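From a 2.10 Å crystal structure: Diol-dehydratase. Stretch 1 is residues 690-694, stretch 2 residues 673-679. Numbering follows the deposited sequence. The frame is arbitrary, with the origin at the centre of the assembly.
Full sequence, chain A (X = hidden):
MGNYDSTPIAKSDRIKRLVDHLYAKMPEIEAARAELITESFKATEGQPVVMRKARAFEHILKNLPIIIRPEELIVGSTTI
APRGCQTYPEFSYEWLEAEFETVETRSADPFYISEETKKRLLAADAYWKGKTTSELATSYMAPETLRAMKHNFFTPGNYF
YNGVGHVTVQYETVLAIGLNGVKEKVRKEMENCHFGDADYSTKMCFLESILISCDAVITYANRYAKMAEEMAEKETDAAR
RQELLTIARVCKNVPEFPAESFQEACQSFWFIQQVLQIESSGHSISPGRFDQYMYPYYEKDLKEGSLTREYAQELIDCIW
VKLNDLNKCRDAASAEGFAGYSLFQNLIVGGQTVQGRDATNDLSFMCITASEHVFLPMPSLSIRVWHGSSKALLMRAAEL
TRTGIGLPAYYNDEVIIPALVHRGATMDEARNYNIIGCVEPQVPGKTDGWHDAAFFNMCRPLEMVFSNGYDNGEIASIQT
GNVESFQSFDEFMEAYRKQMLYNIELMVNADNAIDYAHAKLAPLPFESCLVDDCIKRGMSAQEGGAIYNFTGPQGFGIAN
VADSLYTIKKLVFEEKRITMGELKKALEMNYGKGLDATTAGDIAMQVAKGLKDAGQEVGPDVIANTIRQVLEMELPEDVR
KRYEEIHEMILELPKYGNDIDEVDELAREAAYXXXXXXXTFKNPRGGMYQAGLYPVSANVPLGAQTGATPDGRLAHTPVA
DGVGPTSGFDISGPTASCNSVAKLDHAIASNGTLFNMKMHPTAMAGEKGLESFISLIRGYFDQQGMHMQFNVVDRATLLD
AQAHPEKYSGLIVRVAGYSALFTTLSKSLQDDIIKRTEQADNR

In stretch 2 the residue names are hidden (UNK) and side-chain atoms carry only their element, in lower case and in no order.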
# COMPACT_ATOMS: atom_id res chain seq x y z
N GLN A 690 -22.04 3.67 10.44
CA GLN A 690 -23.46 3.68 10.76
C GLN A 690 -23.70 2.62 11.84
O GLN A 690 -23.30 1.46 11.68
CB GLN A 690 -24.33 3.43 9.52
CG GLN A 690 -23.80 2.39 8.55
CD GLN A 690 -24.80 2.03 7.45
OE1 GLN A 690 -25.74 2.78 7.17
NE2 GLN A 690 -24.63 0.85 6.85
N ALA A 691 -24.31 3.03 12.95
CA ALA A 691 -24.62 2.12 14.04
C ALA A 691 -25.58 1.00 13.66
O ALA A 691 -26.52 1.21 12.88
CB ALA A 691 -25.20 2.90 15.23
N GLY A 692 -25.34 -0.19 14.20
CA GLY A 692 -26.36 -1.21 14.31
C GLY A 692 -26.65 -1.49 15.78
O GLY A 692 -25.87 -1.10 16.65
N LEU A 693 -27.77 -2.15 16.05
CA LEU A 693 -28.15 -2.53 17.40
C LEU A 693 -28.65 -3.98 17.37
O LEU A 693 -29.84 -4.25 17.31
CB LEU A 693 -29.22 -1.59 17.95
CG LEU A 693 -28.84 -0.10 18.03
CD1 LEU A 693 -30.06 0.79 18.21
CD2 LEU A 693 -27.81 0.15 19.12
N TYR A 694 -27.71 -4.91 17.41
CA TYR A 694 -28.03 -6.32 17.43
C TYR A 694 -26.91 -7.08 18.13
O TYR A 694 -25.80 -6.58 18.24
CB TYR A 694 -28.26 -6.85 16.01
CG TYR A 694 -27.06 -6.89 15.07
CD1 TYR A 694 -26.14 -7.94 15.13
CD2 TYR A 694 -26.90 -5.93 14.07
CE1 TYR A 694 -25.10 -8.01 14.25
CE2 TYR A 694 -25.83 -6.00 13.16
CZ TYR A 694 -24.93 -7.04 13.26
OH TYR A 694 -23.88 -7.15 12.39
N UNK A 673 -26.90 8.43 22.22
CA UNK A 673 -25.51 8.59 22.68
C UNK A 673 -24.57 7.63 21.94
O UNK A 673 -23.34 7.80 21.94
c UNK A 673 -26.87 11.62 26.57
c UNK A 673 -26.39 10.66 24.43
c UNK A 673 -25.92 9.42 26.41
c UNK A 673 -26.39 10.47 27.18
c UNK A 673 -25.39 8.36 24.20
c UNK A 673 -25.92 9.50 25.03
c UNK A 673 -26.87 11.72 25.19
N UNK A 674 -25.15 6.60 21.32
CA UNK A 674 -24.38 5.65 20.53
C UNK A 674 -24.55 5.91 19.03
O UNK A 674 -23.57 5.97 18.30
c UNK A 674 -22.58 1.20 18.70
c UNK A 674 -23.87 1.49 18.34
c UNK A 674 -24.79 4.21 20.86
c UNK A 674 -24.58 2.47 19.03
c UNK A 674 -22.70 2.84 20.45
o UNK A 674 -21.87 0.25 18.01
c UNK A 674 -21.98 1.88 19.75
c UNK A 674 -24.01 3.15 20.10
N UNK A 675 -25.79 6.09 18.59
CA UNK A 675 -26.08 6.15 17.15
C UNK A 675 -25.73 7.49 16.51
O UNK A 675 -25.38 7.53 15.34
c UNK A 675 -27.55 5.83 16.86
c UNK A 675 -27.89 4.39 17.30
o UNK A 675 -28.40 6.76 17.55
N UNK A 676 -25.85 8.60 17.24
CA UNK A 676 -25.58 9.89 16.63
C UNK A 676 -24.08 10.16 16.44
O UNK A 676 -23.69 10.60 15.37
n UNK A 676 -30.11 13.36 19.11
n UNK A 676 -29.34 12.88 17.00
c UNK A 676 -30.35 13.14 17.82
c UNK A 676 -27.95 12.81 17.42
c UNK A 676 -26.21 11.02 17.44
n UNK A 676 -31.58 13.21 17.35
c UNK A 676 -27.23 11.77 16.62
N UNK A 677 -23.26 9.89 17.46
CA UNK A 677 -21.83 10.09 17.19
C UNK A 677 -21.32 9.21 16.05
O UNK A 677 -20.53 9.68 15.22
c UNK A 677 -22.21 9.99 19.55
c UNK A 677 -23.50 9.57 18.88
c UNK A 677 -21.16 9.71 18.52
N UNK A 678 -21.78 7.97 15.99
CA UNK A 678 -21.23 7.04 15.01
C UNK A 678 -21.41 7.53 13.57
O UNK A 678 -20.49 7.36 12.77
c UNK A 678 -21.01 4.77 16.10
c UNK A 678 -21.81 3.54 16.45
c UNK A 678 -21.85 5.66 15.17
c UNK A 678 -19.66 4.39 15.45
N UNK A 679 -22.55 8.14 13.25
CA UNK A 679 -22.81 8.54 11.85
C UNK A 679 -21.89 9.67 11.38
O UNK A 679 -21.90 10.01 10.21
o UNK A 679 -26.50 11.75 12.63
c UNK A 679 -24.27 8.96 11.65
c UNK A 679 -24.65 10.27 12.35
c UNK A 679 -26.10 10.71 12.08
o UNK A 679 -26.83 10.04 11.32
O HOH W 1 -25.63 5.65 13.24

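Position 673 carries seven side-chain carbons, one leading into a six-membered ring with no heteroatom. Its nearest approach to stretch 1 is CB to Leu-693 CD2, 10.0 Å, so identity rests on the ring alone: Phe-673, with chi1 in the m well.

At position 674 there are again seven carbons, six of them in a ring, but an oxygen sits on the ring carbon farthest from CB. That para oxygen identifies Tyr-674. Its CA-to-CB bond points toward stretch 1, and with chi1 at -179° (t) the ring reaches three residues there: CE2 lies 3.7 Å from Ala-691 CB and 3.7 Å from Gly-692 O, while CD2 lies 4.0 Å from Leu-693 CD2. All three approach the ring obliquely. The hydroxyl is hydrogen-bonded elsewhere in the structure.

Position 675 has three side-chain atoms: a carbon bearing one oxygen and one carbon. The fork at CB, with one polar branch, gives Thr-675. Its methyl CG2 is 3.7 Å from Ala-691 CB and 4.3 Å from Leu-693 CD1, although the CA-to-CB bond points sideways.

Position 676 shows three carbons, a nitrogen, then a carbon holding two further nitrogens, a guanidinium group. This is Arg-676; its CA-to-CB bond points away, and its nearest approach to stretch 1 is CB to Ala-691 CB, 8.5 Å.

Position 677 has three carbons that close a ring onto the backbone nitrogen, hence Pro-677. The ring nitrogen has no hydrogen to give to the preceding turn, consistent with the kink here. It makes no contact with stretch 1.

Position 678 has four carbons forked at the second, the pattern of Leu-678. Its CA-to-CB bond points toward stretch 1, and CD1 lies 3.7 Å from Ala-691 CB.

Position 679 ends in a carboxylate: three carbons, the third carrying two oxygens. Two carbons before the carboxyl carbon make it Glu-679, whose side-chain end leads away from stretch 1.

The contact centres on Ala-691. Its methyl points toward the helix and meets Tyr-674, Thr-675 and Leu-678, residues spaced so that one helical turn brings them to a shared side. CB fits among them, 3.7 Å from each of Tyr-674 CE2, Thr-675 CG2 and Leu-678 CD1; the closest CA pair across the stretches is Ala-691 CA to Thr-675 CA, 5.3 Å. Leu-693 adds apolar packing against Tyr-674. No direct hydrogen bond crosses; instead water 1 donates to Thr-675 O at 2.8 Å and accepts from Ala-691 N at 2.9 Å, linking the two backbones beside a largely apolar contact that buries 260 Å² in total.

Stretch 2, residues 673-679: FYTRPLE
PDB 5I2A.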